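Vacuolar-sorting protein BRO1 (PDB 1ZB1) sorts cargo proteins into the lumenal vesicles of multivesicular bodies and recruits the deubiquitinase DOA4 to endosomes, its Bro1 domain being the part in this structure. Local coordinates at residues 13-18 against 126-131; 99-104 against 170-175; 154-159 against 181-186; 189-194 against 341-346. One frame throughout, in Å; residues are numbered along the deposited sequence.

Interaction 1: 13-18 against 126-131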
loop_
_atom_site.group_PDB
_atom_site.type_symbol
_atom_site.label_atom_id
_atom_site.label_comp_id
_atom_site.label_asym_id
_atom_site.label_seq_id
_atom_site.Cartn_x
_atom_site.Cartn_y
_atom_site.Cartn_z
ATOM N N LEU A 13 -0.451 -7.108 -5.056
ATOM C CA LEU A 13 0.992 -7.086 -4.822
ATOM C C LEU A 13 1.549 -8.506 -4.650
ATOM O O LEU A 13 0.821 -9.433 -4.279
ATOM C CB LEU A 13 1.317 -6.220 -3.596
ATOM C CG LEU A 13 0.831 -4.762 -3.675
ATOM C CD1 LEU A 13 1.326 -3.981 -2.471
ATOM C CD2 LEU A 13 1.337 -4.110 -4.950
ATOM N N LYS A 14 2.839 -8.677 -4.924
ATOM C CA LYS A 14 3.466 -9.995 -4.834
ATOM C C LYS A 14 4.405 -10.170 -3.657
ATOM O O LYS A 14 5.131 -9.246 -3.287
ATOM C CB LYS A 14 4.233 -10.287 -6.127
ATOM C CG LYS A 14 3.351 -10.308 -7.368
ATOM C CD LYS A 14 2.333 -11.431 -7.279
ATOM C CE LYS A 14 1.470 -11.504 -8.527
ATOM N NZ LYS A 14 0.455 -12.591 -8.438
ATOM N N LEU A 15 4.387 -11.369 -3.081
ATOM C CA LEU A 15 5.253 -11.711 -1.951
ATOM C C LEU A 15 6.632 -12.115 -2.466
ATOM O O LEU A 15 6.785 -12.489 -3.636
ATOM C CB LEU A 15 4.683 -12.908 -1.179
ATOM C CG LEU A 15 3.376 -12.768 -0.407
ATOM C CD1 LEU A 15 2.913 -14.163 0.099
ATOM C CD2 LEU A 15 3.598 -11.809 0.763
ATOM N N LYS A 16 7.635 -12.030 -1.596
ATOM C CA LYS A 16 8.978 -12.467 -1.958
ATOM C C LYS A 16 9.130 -13.882 -1.394
ATOM O O LYS A 16 8.811 -14.120 -0.231
ATOM C CB LYS A 16 10.042 -11.549 -1.337
ATOM C CG LYS A 16 10.032 -10.104 -1.875
ATOM C CD LYS A 16 10.969 -9.199 -1.065
ATOM C CE LYS A 16 12.424 -9.650 -1.156
ATOM N NZ LYS A 16 12.858 -9.830 -2.580
ATOM N N ASP A 17 9.593 -14.824 -2.211
ATOM C CA ASP A 17 9.777 -16.189 -1.737
ATOM C C ASP A 17 11.137 -16.300 -1.047
ATOM O O ASP A 17 12.006 -15.454 -1.242
ATOM C CB ASP A 17 9.710 -17.193 -2.897
ATOM C CG ASP A 17 8.346 -17.231 -3.563
ATOM O OD1 ASP A 17 7.340 -16.951 -2.878
ATOM O OD2 ASP A 17 8.271 -17.552 -4.769
ATOM N N THR A 18 11.309 -17.339 -0.236
ATOM C CA THR A 18 12.566 -17.563 0.474
ATOM C C THR A 18 12.853 -19.053 0.547
ATOM O O THR A 18 11.942 -19.877 0.453
ATOM C CB THR A 18 12.511 -17.021 1.920
ATOM O OG1 THR A 18 13.786 -17.196 2.550
ATOM C CG2 THR A 18 11.453 -17.787 2.746
ATOM N N LEU A 126 9.626 -7.655 6.438
ATOM C CA LEU A 126 8.727 -6.499 6.538
ATOM C C LEU A 126 8.065 -6.186 5.195
ATOM O O LEU A 126 6.927 -5.705 5.140
ATOM C CB LEU A 126 9.486 -5.275 7.075
ATOM C CG LEU A 126 8.710 -3.951 7.157
ATOM C CD1 LEU A 126 7.383 -4.142 7.895
ATOM C CD2 LEU A 126 9.575 -2.924 7.875
ATOM N N PHE A 127 8.771 -6.458 4.106
ATOM C CA PHE A 127 8.199 -6.240 2.782
ATOM C C PHE A 127 6.965 -7.151 2.652
ATOM O O PHE A 127 5.902 -6.734 2.176
ATOM C CB PHE A 127 9.231 -6.590 1.701
ATOM C CG PHE A 127 8.744 -6.367 0.293
ATOM C CD1 PHE A 127 7.984 -7.332 -0.359
ATOM C CD2 PHE A 127 9.043 -5.178 -0.379
ATOM C CE1 PHE A 127 7.520 -7.127 -1.661
ATOM C CE2 PHE A 127 8.586 -4.952 -1.683
ATOM C CZ PHE A 127 7.822 -5.925 -2.331
ATOM N N ASN A 128 7.109 -8.401 3.079
ATOM C CA ASN A 128 5.992 -9.340 3.004
ATOM C C ASN A 128 4.865 -8.960 3.970
ATOM O O ASN A 128 3.689 -9.144 3.661
ATOM C CB ASN A 128 6.489 -10.777 3.249
ATOM C CG ASN A 128 7.151 -11.377 2.006
ATOM O OD1 ASN A 128 7.068 -10.803 0.919
ATOM N ND2 ASN A 128 7.795 -12.531 2.157
ATOM N N ILE A 129 5.221 -8.418 5.132
ATOM C CA ILE A 129 4.221 -7.983 6.108
ATOM C C ILE A 129 3.344 -6.902 5.455
ATOM O O ILE A 129 2.109 -6.922 5.559
ATOM C CB ILE A 129 4.907 -7.413 7.373
ATOM C CG1 ILE A 129 5.471 -8.564 8.216
ATOM C CG2 ILE A 129 3.923 -6.581 8.189
ATOM C CD1 ILE A 129 6.301 -8.115 9.412
ATOM N N ALA A 130 3.989 -5.961 4.770
ATOM C CA ALA A 130 3.266 -4.885 4.084
ATOM C C ALA A 130 2.343 -5.474 3.018
ATOM O O ALA A 130 1.171 -5.083 2.897
ATOM C CB ALA A 130 4.266 -3.909 3.440
ATOM N N VAL A 131 2.866 -6.410 2.234
ATOM C CA VAL A 131 2.056 -7.041 1.192
ATOM C C VAL A 131 0.874 -7.787 1.817
ATOM O O VAL A 131 -0.253 -7.710 1.323
ATOM C CB VAL A 131 2.888 -8.046 0.352
ATOM C CG1 VAL A 131 1.970 -8.853 -0.565
ATOM C CG2 VAL A 131 3.920 -7.288 -0.499
#
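The ammonium group of K16 is the most heavily held polar atom here, with three partners: D173 meets NZ in a salt bridge, and Y100 O and S171 OG add two hydrogen bonds. The lysine chain reaches them by bending at chi3 (62°) and chi4. On the way its CD lies 3.6 Å from F127 CD1, and the two side chains cross at about a right angle. N128, on helix 118-139, grips the backbone of the same residue twice. K16 N donates to N128 OD1 (2.9 Å) on an in-plane lone pair, almost straight at 173°, and N128 ND2 returns a bond to K16 O (3.0 Å), which lies close to the amide plane. The two bonds fix the rotation of the carboxamide. One turn on, V131 packs against the extended loop: its CG1 meets L15 CD2 at 3.6 Å and its CG2 lies equally near K14 O, while L13 CB closes the far end more loosely. K14 O also sits at the edge of the F127 ring. A buried asparagine thus reads the loop backbone much as a neighbouring strand would, and the nearby carboxylates probably keep K16 protonated inside the Bro1 domain.

Interaction 2: 99-104 against 170-175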
loop_
_atom_site.group_PDB
_atom_site.type_symbol
_atom_site.label_atom_id
_atom_site.label_comp_id
_atom_site.label_asym_id
_atom_site.label_seq_id
_atom_site.Cartn_x
_atom_site.Cartn_y
_atom_site.Cartn_z
ATOM N N TRP A 99 16.668 -14.904 -0.182
ATOM C CA TRP A 99 15.398 -14.381 -0.701
ATOM C C TRP A 99 15.350 -14.131 -2.206
ATOM O O TRP A 99 16.320 -13.658 -2.804
ATOM C CB TRP A 99 15.024 -13.073 0.010
ATOM C CG TRP A 99 14.725 -13.247 1.469
ATOM C CD1 TRP A 99 15.627 -13.331 2.487
ATOM C CD2 TRP A 99 13.432 -13.402 2.062
ATOM N NE1 TRP A 99 14.974 -13.529 3.686
ATOM C CE2 TRP A 99 13.625 -13.578 3.451
ATOM C CE3 TRP A 99 12.123 -13.410 1.555
ATOM C CZ2 TRP A 99 12.560 -13.759 4.342
ATOM C CZ3 TRP A 99 11.058 -13.591 2.449
ATOM C CH2 TRP A 99 11.289 -13.763 3.824
ATOM N N TYR A 100 14.197 -14.431 -2.798
ATOM C CA TYR A 100 13.962 -14.231 -4.225
ATOM C C TYR A 100 13.232 -12.910 -4.468
ATOM O O TYR A 100 12.454 -12.454 -3.628
ATOM C CB TYR A 100 13.083 -15.355 -4.797
ATOM C CG TYR A 100 13.727 -16.722 -4.886
ATOM C CD1 TYR A 100 13.850 -17.542 -3.761
ATOM C CD2 TYR A 100 14.187 -17.211 -6.113
ATOM C CE1 TYR A 100 14.413 -18.821 -3.859
ATOM C CE2 TYR A 100 14.751 -18.482 -6.220
ATOM C CZ TYR A 100 14.858 -19.279 -5.096
ATOM O OH TYR A 100 15.395 -20.536 -5.219
ATOM N N ASP A 101 13.471 -12.296 -5.620
ATOM C CA ASP A 101 12.777 -11.059 -5.954
ATOM C C ASP A 101 11.310 -11.412 -6.246
ATOM O O ASP A 101 11.026 -12.486 -6.785
ATOM C CB ASP A 101 13.378 -10.414 -7.207
ATOM C CG ASP A 101 14.686 -9.694 -6.938
ATOM O OD1 ASP A 101 15.073 -9.552 -5.760
ATOM O OD2 ASP A 101 15.316 -9.257 -7.920
ATOM N N ALA A 102 10.390 -10.513 -5.900
ATOM C CA ALA A 102 8.968 -10.744 -6.161
ATOM C C ALA A 102 8.767 -10.973 -7.659
ATOM O O ALA A 102 9.390 -10.303 -8.487
ATOM C CB ALA A 102 8.135 -9.543 -5.693
ATOM N N GLU A 103 7.899 -11.916 -8.009
ATOM C CA GLU A 103 7.655 -12.236 -9.412
ATOM C C GLU A 103 6.397 -11.596 -9.993
ATOM O O GLU A 103 5.291 -12.085 -9.775
ATOM C CB GLU A 103 7.588 -13.755 -9.590
ATOM C CG GLU A 103 8.917 -14.445 -9.356
ATOM C CD GLU A 103 8.844 -15.957 -9.485
ATOM O OE1 GLU A 103 9.918 -16.588 -9.567
ATOM O OE2 GLU A 103 7.724 -16.514 -9.497
ATOM N N TYR A 104 6.565 -10.502 -10.729
ATOM C CA TYR A 104 5.419 -9.834 -11.340
ATOM C C TYR A 104 5.242 -10.317 -12.774
ATOM O O TYR A 104 4.397 -11.166 -13.062
ATOM C CB TYR A 104 5.604 -8.313 -11.351
ATOM C CG TYR A 104 5.745 -7.673 -9.989
ATOM C CD1 TYR A 104 6.998 -7.353 -9.483
ATOM C CD2 TYR A 104 4.623 -7.372 -9.213
ATOM C CE1 TYR A 104 7.141 -6.747 -8.245
ATOM C CE2 TYR A 104 4.753 -6.764 -7.962
ATOM C CZ TYR A 104 6.020 -6.456 -7.489
ATOM O OH TYR A 104 6.181 -5.848 -6.265
ATOM N N PRO A 170 20.275 -5.598 -1.805
ATOM C CA PRO A 170 20.689 -6.211 -3.070
ATOM C C PRO A 170 19.465 -6.482 -3.958
ATOM O O PRO A 170 19.599 -6.705 -5.160
ATOM C CB PRO A 170 21.365 -7.501 -2.619
ATOM C CG PRO A 170 20.576 -7.872 -1.379
ATOM C CD PRO A 170 20.452 -6.532 -0.678
ATOM N N SER A 171 18.271 -6.457 -3.362
ATOM C CA SER A 171 17.037 -6.716 -4.108
ATOM C C SER A 171 16.344 -5.467 -4.643
ATOM O O SER A 171 16.201 -4.465 -3.933
ATOM C CB SER A 171 16.031 -7.482 -3.233
ATOM O OG SER A 171 14.794 -7.611 -3.921
ATOM N N VAL A 172 15.885 -5.550 -5.887
ATOM C CA VAL A 172 15.188 -4.444 -6.532
ATOM C C VAL A 172 13.915 -4.067 -5.774
ATOM O O VAL A 172 13.501 -2.905 -5.773
ATOM C CB VAL A 172 14.827 -4.796 -8.005
ATOM C CG1 VAL A 172 13.972 -6.053 -8.061
ATOM C CG2 VAL A 172 14.094 -3.632 -8.657
ATOM N N ASP A 173 13.300 -5.054 -5.124
ATOM C CA ASP A 173 12.074 -4.831 -4.359
ATOM C C ASP A 173 12.281 -3.857 -3.209
ATOM O O ASP A 173 11.357 -3.143 -2.820
ATOM C CB ASP A 173 11.569 -6.146 -3.749
ATOM C CG ASP A 173 11.148 -7.153 -4.788
ATOM O OD1 ASP A 173 11.498 -8.348 -4.633
ATOM O OD2 ASP A 173 10.462 -6.754 -5.752
ATOM N N LEU A 174 13.487 -3.844 -2.647
ATOM C CA LEU A 174 13.756 -2.984 -1.506
ATOM C C LEU A 174 14.474 -1.684 -1.825
ATOM O O LEU A 174 14.977 -1.008 -0.924
ATOM C CB LEU A 174 14.520 -3.766 -0.426
ATOM C CG LEU A 174 13.680 -4.763 0.394
ATOM C CD1 LEU A 174 12.597 -4.017 1.193
ATOM C CD2 LEU A 174 13.038 -5.770 -0.538
ATOM N N GLN A 175 14.534 -1.332 -3.103
ATOM C CA GLN A 175 15.157 -0.072 -3.477
ATOM C C GLN A 175 14.223 1.008 -2.933
ATOM O O GLN A 175 13.005 0.922 -3.100
ATOM C CB GLN A 175 15.282 0.037 -4.998
ATOM C CG GLN A 175 16.276 -0.952 -5.575
ATOM C CD GLN A 175 17.563 -0.990 -4.763
ATOM O OE1 GLN A 175 17.924 -2.023 -4.197
ATOM N NE2 GLN A 175 18.251 0.145 -4.688
HETATM O O HOH W 1 17.320 -7.574 -7.930
HETATM O O HOH W 2 10.704 -7.705 -8.304
#
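Two aspartates, one from each segment, carry the first shell. D173 OD1 takes the backbone N-H of A102 on its syn lone pair, with A102 N 2.7 Å from OD1 and the bond nearly straight (168°). In return D101 OD1 receives the hydroxyl of S171, OG to OD1 2.7 Å, the donor standing above the carboxylate plane by 46°. Apolar atoms fit in beside these bonds: V172 CG1 comes within 3.5 Å of D101 OD2, crossing the aspartate at about a right angle, and A102 CB packs against the D173 carboxylate. One water bridges D101 OD2 to V172 N, another joins A102 O to D173 OD2. S171 and D173 are set by an ST turn, in which S171 OG accepts from D173 N (3.2 Å) at the start of a short 3-10 segment; this turn sits in the connection leading from helix 146-165 to helix 176-198, and it meets the residues just after strand 97-100 of the small two-stranded antiparallel sheet of the Bro1 domain. The carboxylates come close, D101 OD1 to D173 OD1 being 3.9 Å, a repulsion that K16 probably offsets as shared counter-charge. Farther out, the hydroxyl of Y239 hydrogen-bonds to both D173 OD2 and Y104 OH, and its ring meets that of Y104 edge-to-face. Y113 of strand 112-115 and L111 touch D101, which shares a backbone bond with L111.

Interaction 3: 154-159 against 181-186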
loop_
_atom_site.group_PDB
_atom_site.type_symbol
_atom_site.label_atom_id
_atom_site.label_comp_id
_atom_site.label_asym_id
_atom_site.label_seq_id
_atom_site.Cartn_x
_atom_site.Cartn_y
_atom_site.Cartn_z
ATOM N N LYS A 154 -2.142 0.467 7.172
ATOM C CA LYS A 154 -0.974 -0.156 7.789
ATOM C C LYS A 154 0.056 -0.546 6.723
ATOM O O LYS A 154 1.267 -0.413 6.941
ATOM C CB LYS A 154 -1.388 -1.381 8.620
ATOM C CG LYS A 154 -2.097 -1.017 9.918
ATOM C CD LYS A 154 -2.529 -2.247 10.692
ATOM C CE LYS A 154 -3.170 -1.867 12.014
ATOM N NZ LYS A 154 -3.669 -3.071 12.748
ATOM N N ALA A 155 -0.409 -1.020 5.571
ATOM C CA ALA A 155 0.520 -1.389 4.498
ATOM C C ALA A 155 1.337 -0.149 4.145
ATOM O O ALA A 155 2.559 -0.216 4.013
ATOM C CB ALA A 155 -0.244 -1.889 3.268
ATOM N N PHE A 156 0.644 0.982 4.009
ATOM C CA PHE A 156 1.264 2.267 3.694
ATOM C C PHE A 156 2.391 2.548 4.689
ATOM O O PHE A 156 3.516 2.866 4.300
ATOM C CB PHE A 156 0.176 3.362 3.737
ATOM C CG PHE A 156 0.695 4.784 3.734
ATOM C CD1 PHE A 156 1.787 5.162 2.957
ATOM C CD2 PHE A 156 0.035 5.764 4.479
ATOM C CE1 PHE A 156 2.216 6.493 2.921
ATOM C CE2 PHE A 156 0.450 7.102 4.450
ATOM C CZ PHE A 156 1.544 7.464 3.668
ATOM N N SER A 157 2.090 2.406 5.973
ATOM C CA SER A 157 3.073 2.637 7.020
ATOM C C SER A 157 4.308 1.724 6.895
ATOM O O SER A 157 5.438 2.180 7.065
ATOM C CB SER A 157 2.409 2.449 8.389
ATOM O OG SER A 157 3.335 2.650 9.436
ATOM N N CYS A 158 4.095 0.440 6.608
ATOM C CA CYS A 158 5.207 -0.500 6.465
ATOM C C CYS A 158 6.130 -0.178 5.279
ATOM O O CYS A 158 7.356 -0.202 5.422
ATOM C CB CYS A 158 4.677 -1.933 6.327
ATOM S SG CYS A 158 3.818 -2.555 7.804
ATOM N N PHE A 159 5.553 0.102 4.113
ATOM C CA PHE A 159 6.363 0.433 2.933
ATOM C C PHE A 159 7.133 1.739 3.115
ATOM O O PHE A 159 8.252 1.892 2.614
ATOM C CB PHE A 159 5.486 0.533 1.685
ATOM C CG PHE A 159 5.074 -0.802 1.127
ATOM C CD1 PHE A 159 6.039 -1.765 0.813
ATOM C CD2 PHE A 159 3.731 -1.086 0.877
ATOM C CE1 PHE A 159 5.677 -2.990 0.255
ATOM C CE2 PHE A 159 3.357 -2.313 0.315
ATOM C CZ PHE A 159 4.337 -3.268 0.003
ATOM N N PHE A 181 7.056 3.997 -3.909
ATOM C CA PHE A 181 5.994 3.853 -4.905
ATOM C C PHE A 181 4.895 2.969 -4.315
ATOM O O PHE A 181 3.714 3.308 -4.367
ATOM C CB PHE A 181 6.569 3.227 -6.190
ATOM C CG PHE A 181 5.531 2.801 -7.198
ATOM C CD1 PHE A 181 4.669 3.732 -7.778
ATOM C CD2 PHE A 181 5.422 1.463 -7.576
ATOM C CE1 PHE A 181 3.714 3.337 -8.717
ATOM C CE2 PHE A 181 4.470 1.055 -8.513
ATOM C CZ PHE A 181 3.613 1.997 -9.085
ATOM N N LEU A 182 5.290 1.834 -3.749
ATOM C CA LEU A 182 4.322 0.925 -3.146
ATOM C C LEU A 182 3.546 1.613 -2.011
ATOM O O LEU A 182 2.336 1.406 -1.855
ATOM C CB LEU A 182 5.040 -0.331 -2.638
ATOM C CG LEU A 182 4.958 -1.614 -3.482
ATOM C CD1 LEU A 182 4.594 -1.307 -4.918
ATOM C CD2 LEU A 182 6.275 -2.373 -3.387
ATOM N N ALA A 183 4.239 2.429 -1.223
ATOM C CA ALA A 183 3.587 3.150 -0.126
ATOM C C ALA A 183 2.545 4.126 -0.685
ATOM O O ALA A 183 1.442 4.244 -0.150
ATOM C CB ALA A 183 4.623 3.912 0.696
ATOM N N ASN A 184 2.905 4.822 -1.761
ATOM C CA ASN A 184 2.003 5.785 -2.389
ATOM C C ASN A 184 0.779 5.108 -3.002
ATOM O O ASN A 184 -0.302 5.694 -3.054
ATOM C CB ASN A 184 2.753 6.604 -3.453
ATOM C CG ASN A 184 3.706 7.620 -2.835
ATOM O OD1 ASN A 184 3.496 8.072 -1.712
ATOM N ND2 ASN A 184 4.744 7.995 -3.571
ATOM N N ILE A 185 0.949 3.872 -3.463
ATOM C CA ILE A 185 -0.165 3.115 -4.034
ATOM C C ILE A 185 -1.159 2.781 -2.915
ATOM O O ILE A 185 -2.370 2.941 -3.073
ATOM C CB ILE A 185 0.327 1.786 -4.678
ATOM C CG1 ILE A 185 1.091 2.073 -5.979
ATOM C CG2 ILE A 185 -0.852 0.854 -4.938
ATOM C CD1 ILE A 185 0.217 2.580 -7.110
ATOM N N CYS A 186 -0.636 2.322 -1.780
ATOM C CA CYS A 186 -1.473 1.957 -0.640
ATOM C C CYS A 186 -2.209 3.161 -0.049
ATOM O O CYS A 186 -3.386 3.057 0.320
ATOM C CB CYS A 186 -0.635 1.269 0.442
ATOM S SG CYS A 186 0.068 -0.331 -0.066
#
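Helices 146-165 and 176-198, consecutive in the helical Bro1 domain, run as an antiparallel pair whose local axes come within 8.0 Å at 164°. F159 buries more surface than any other residue of the contact. Its CB rests on the methyl of A183, 3.6 Å from A183 CB. With CG beside the backbone N (chi1 -77°), the ring then swings over L182 and lies flat on it: L182 CB stands 3.6 Å from the ring centroid of F159, only 5° off the normal, a CH-pi contact almost exactly over the centre. Along one edge, CD2 and CE2 each pass about 3.9 Å from C186 SG, so the sulfur takes part in a sulfur-aromatic contact at the rim. On the other edge CE1 reaches L182 CD2, and CZ at the tip meets CG of the same leucine. The chi1 torsion of L182 is off the staggered positions. F156 CA approaches A183 CA to 4.6 Å, consistent with the small side chain of A183 at this closest CA pair. F156, with CG anti to its backbone N, brings CD1 to 3.3 Å from A183 O, and A183 CB lies at the edge of its ring. H187 stacks with the same ring. A130 of helix 118-139 touches F159 as well. C186 SG, besides meeting the ring of F159, lies 3.7 Å from A155 CB.

Interaction 4: 189-194 against 341-346; sequences EAQELF and LDAIKS
A190 opens the contact from helix 176-198, setting its methyl against the branch of I344: A190 CB lies 3.6 Å from I344 CG1. Q191 follows and carries the polar part. Its CG is anti to the backbone N (chi1 177°), and a bend at chi2 (69°) turns the amide group toward the loop 341-346. There Q191 OE1 accepts the backbone N-H of A343 (2.9 Å), in the carbonyl plane, on a lone pair. Q191 NE2 adds only a weak bond to L341 O (3.2 Å), its better partner being L214 O of helix 208-230, so the carboxamide spans loop and helix together. I344 CD1 crowds in beside it, 3.0 Å from Q191 OE1 and 3.3 Å from Q191 CA, a tight approach that presses the isoleucine tip against the glutamine. F194 ends the segment: the methyl of A343 sits over one face of its ring, offset toward the rim, with A343 CB 3.8 Å from the ring centroid of F194, a CH-pi contact. The loop is held in shape by D342, whose OD1 accepts from I344 N (3.1 Å) on its anti lone pair and also bonds to H187 of helix 176-198. This Asx turn brackets A343, consistent with its setting the N-H toward Q191, and the pairing of a side-chain amide with backbone is one of the ties that hold the long connection between helices 303-322 and 349-371 to the helical core of the Bro1 domain.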
loop_
_atom_site.group_PDB
_atom_site.type_symbol
_atom_site.label_atom_id
_atom_site.label_comp_id
_atom_site.label_asym_id
_atom_site.label_seq_id
_atom_site.Cartn_x
_atom_site.Cartn_y
_atom_site.Cartn_z
ATOM N N GLU A 189 -5.017 4.138 -2.500
ATOM C CA GLU A 189 -6.129 3.189 -2.445
ATOM C C GLU A 189 -6.938 3.329 -1.160
ATOM O O GLU A 189 -8.165 3.199 -1.177
ATOM C CB GLU A 189 -5.630 1.747 -2.596
ATOM C CG GLU A 189 -5.008 1.447 -3.959
ATOM C CD GLU A 189 -4.649 -0.016 -4.139
ATOM O OE1 GLU A 189 -4.364 -0.690 -3.127
ATOM O OE2 GLU A 189 -4.639 -0.494 -5.296
ATOM N N ALA A 190 -6.259 3.588 -0.045
ATOM C CA ALA A 190 -6.960 3.759 1.224
ATOM C C ALA A 190 -7.908 4.965 1.121
ATOM O O ALA A 190 -9.079 4.878 1.499
ATOM C CB ALA A 190 -5.955 3.965 2.360
ATOM N N GLN A 191 -7.393 6.079 0.607
ATOM C CA GLN A 191 -8.183 7.305 0.431
ATOM C C GLN A 191 -9.354 7.019 -0.512
ATOM O O GLN A 191 -10.491 7.414 -0.251
ATOM C CB GLN A 191 -7.303 8.418 -0.159
ATOM C CG GLN A 191 -8.018 9.753 -0.465
ATOM C CD GLN A 191 -8.460 10.497 0.790
ATOM O OE1 GLN A 191 -7.899 10.303 1.865
ATOM N NE2 GLN A 191 -9.462 11.368 0.650
ATOM N N GLU A 192 -9.067 6.323 -1.607
ATOM C CA GLU A 192 -10.097 5.979 -2.581
ATOM C C GLU A 192 -11.238 5.185 -1.937
ATOM O O GLU A 192 -12.415 5.474 -2.175
ATOM C CB GLU A 192 -9.477 5.182 -3.734
ATOM C CG GLU A 192 -10.487 4.556 -4.677
ATOM C CD GLU A 192 -9.832 3.866 -5.861
ATOM O OE1 GLU A 192 -8.723 3.312 -5.702
ATOM O OE2 GLU A 192 -10.438 3.862 -6.950
ATOM N N LEU A 193 -10.900 4.192 -1.120
ATOM C CA LEU A 193 -11.926 3.388 -0.453
ATOM C C LEU A 193 -12.740 4.239 0.527
ATOM O O LEU A 193 -13.925 3.978 0.757
ATOM C CB LEU A 193 -11.279 2.207 0.280
ATOM C CG LEU A 193 -11.435 0.805 -0.333
ATOM C CD1 LEU A 193 -11.380 0.864 -1.848
ATOM C CD2 LEU A 193 -10.357 -0.113 0.216
ATOM N N PHE A 194 -12.108 5.264 1.093
ATOM C CA PHE A 194 -12.797 6.145 2.036
ATOM C C PHE A 194 -13.890 6.915 1.292
ATOM O O PHE A 194 -15.011 7.071 1.790
ATOM C CB PHE A 194 -11.810 7.125 2.675
ATOM C CG PHE A 194 -12.405 7.941 3.791
ATOM C CD1 PHE A 194 -12.685 7.358 5.023
ATOM C CD2 PHE A 194 -12.707 9.285 3.605
ATOM C CE1 PHE A 194 -13.260 8.103 6.057
ATOM C CE2 PHE A 194 -13.282 10.041 4.632
ATOM C CZ PHE A 194 -13.557 9.446 5.858
ATOM N N LEU A 341 -8.719 17.081 0.843
ATOM C CA LEU A 341 -8.773 16.606 2.220
ATOM C C LEU A 341 -8.289 15.153 2.302
ATOM O O LEU A 341 -8.986 14.235 1.869
ATOM C CB LEU A 341 -10.202 16.699 2.761
ATOM C CG LEU A 341 -10.396 16.231 4.208
ATOM C CD1 LEU A 341 -9.616 17.138 5.138
ATOM C CD2 LEU A 341 -11.874 16.237 4.574
ATOM N N ASP A 342 -7.091 14.963 2.853
ATOM C CA ASP A 342 -6.478 13.640 3.027
ATOM C C ASP A 342 -7.030 13.030 4.320
ATOM O O ASP A 342 -6.744 13.528 5.407
ATOM C CB ASP A 342 -4.960 13.796 3.148
ATOM C CG ASP A 342 -4.214 12.473 3.047
ATOM O OD1 ASP A 342 -4.795 11.415 3.367
ATOM O OD2 ASP A 342 -3.034 12.502 2.653
ATOM N N ALA A 343 -7.798 11.949 4.209
ATOM C CA ALA A 343 -8.401 11.317 5.384
ATOM C C ALA A 343 -7.608 10.164 6.012
ATOM O O ALA A 343 -8.044 9.583 7.006
ATOM C CB ALA A 343 -9.803 10.827 5.034
ATOM N N ILE A 344 -6.454 9.836 5.445
ATOM C CA ILE A 344 -5.658 8.728 5.958
ATOM C C ILE A 344 -4.495 9.146 6.854
ATOM O O ILE A 344 -3.565 9.824 6.418
ATOM C CB ILE A 344 -5.121 7.842 4.788
ATOM C CG1 ILE A 344 -6.266 7.038 4.167
ATOM C CG2 ILE A 344 -4.068 6.861 5.298
ATOM C CD1 ILE A 344 -7.351 7.861 3.567
ATOM N N LYS A 345 -4.564 8.729 8.111
ATOM C CA LYS A 345 -3.522 9.026 9.086
ATOM C C LYS A 345 -2.784 7.724 9.371
ATOM O O LYS A 345 -3.315 6.837 10.040
ATOM C CB LYS A 345 -4.142 9.567 10.377
ATOM C CG LYS A 345 -4.957 10.842 10.199
ATOM C CD LYS A 345 -5.562 11.298 11.522
ATOM C CE LYS A 345 -6.385 12.570 11.357
ATOM N NZ LYS A 345 -6.935 13.044 12.662
ATOM N N SER A 346 -1.562 7.608 8.869
ATOM C CA SER A 346 -0.793 6.388 9.064
ATOM C C SER A 346 -0.056 6.332 10.394
ATOM O O SER A 346 0.576 7.302 10.815
ATOM C CB SER A 346 0.218 6.206 7.932
ATOM O OG SER A 346 1.318 7.085 8.089
#

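Overall arrangement
Interactions 1 and 2 are continuous with each other, their centres 9 Å apart: they join where K16 NZ comes within 2.9 Å of D173 OD1, and N128 packs on W99 beside this. Interaction 1 also runs into interaction 3, 12 Å between centres, where A130 CB lies 3.5 Å from F159 CZ and links helix 118-139 to helix 146-165. Interaction 4 lies farther along helix 176-198, again 12 Å from interaction 3, and touches it through F156 CD2 and S346 CB at 3.5 Å. Interactions 2 and 4 stand at the far ends, about 27 Å between centres, so the four make a chain of contacts through the Bro1 domain, with interaction 3 near the middle.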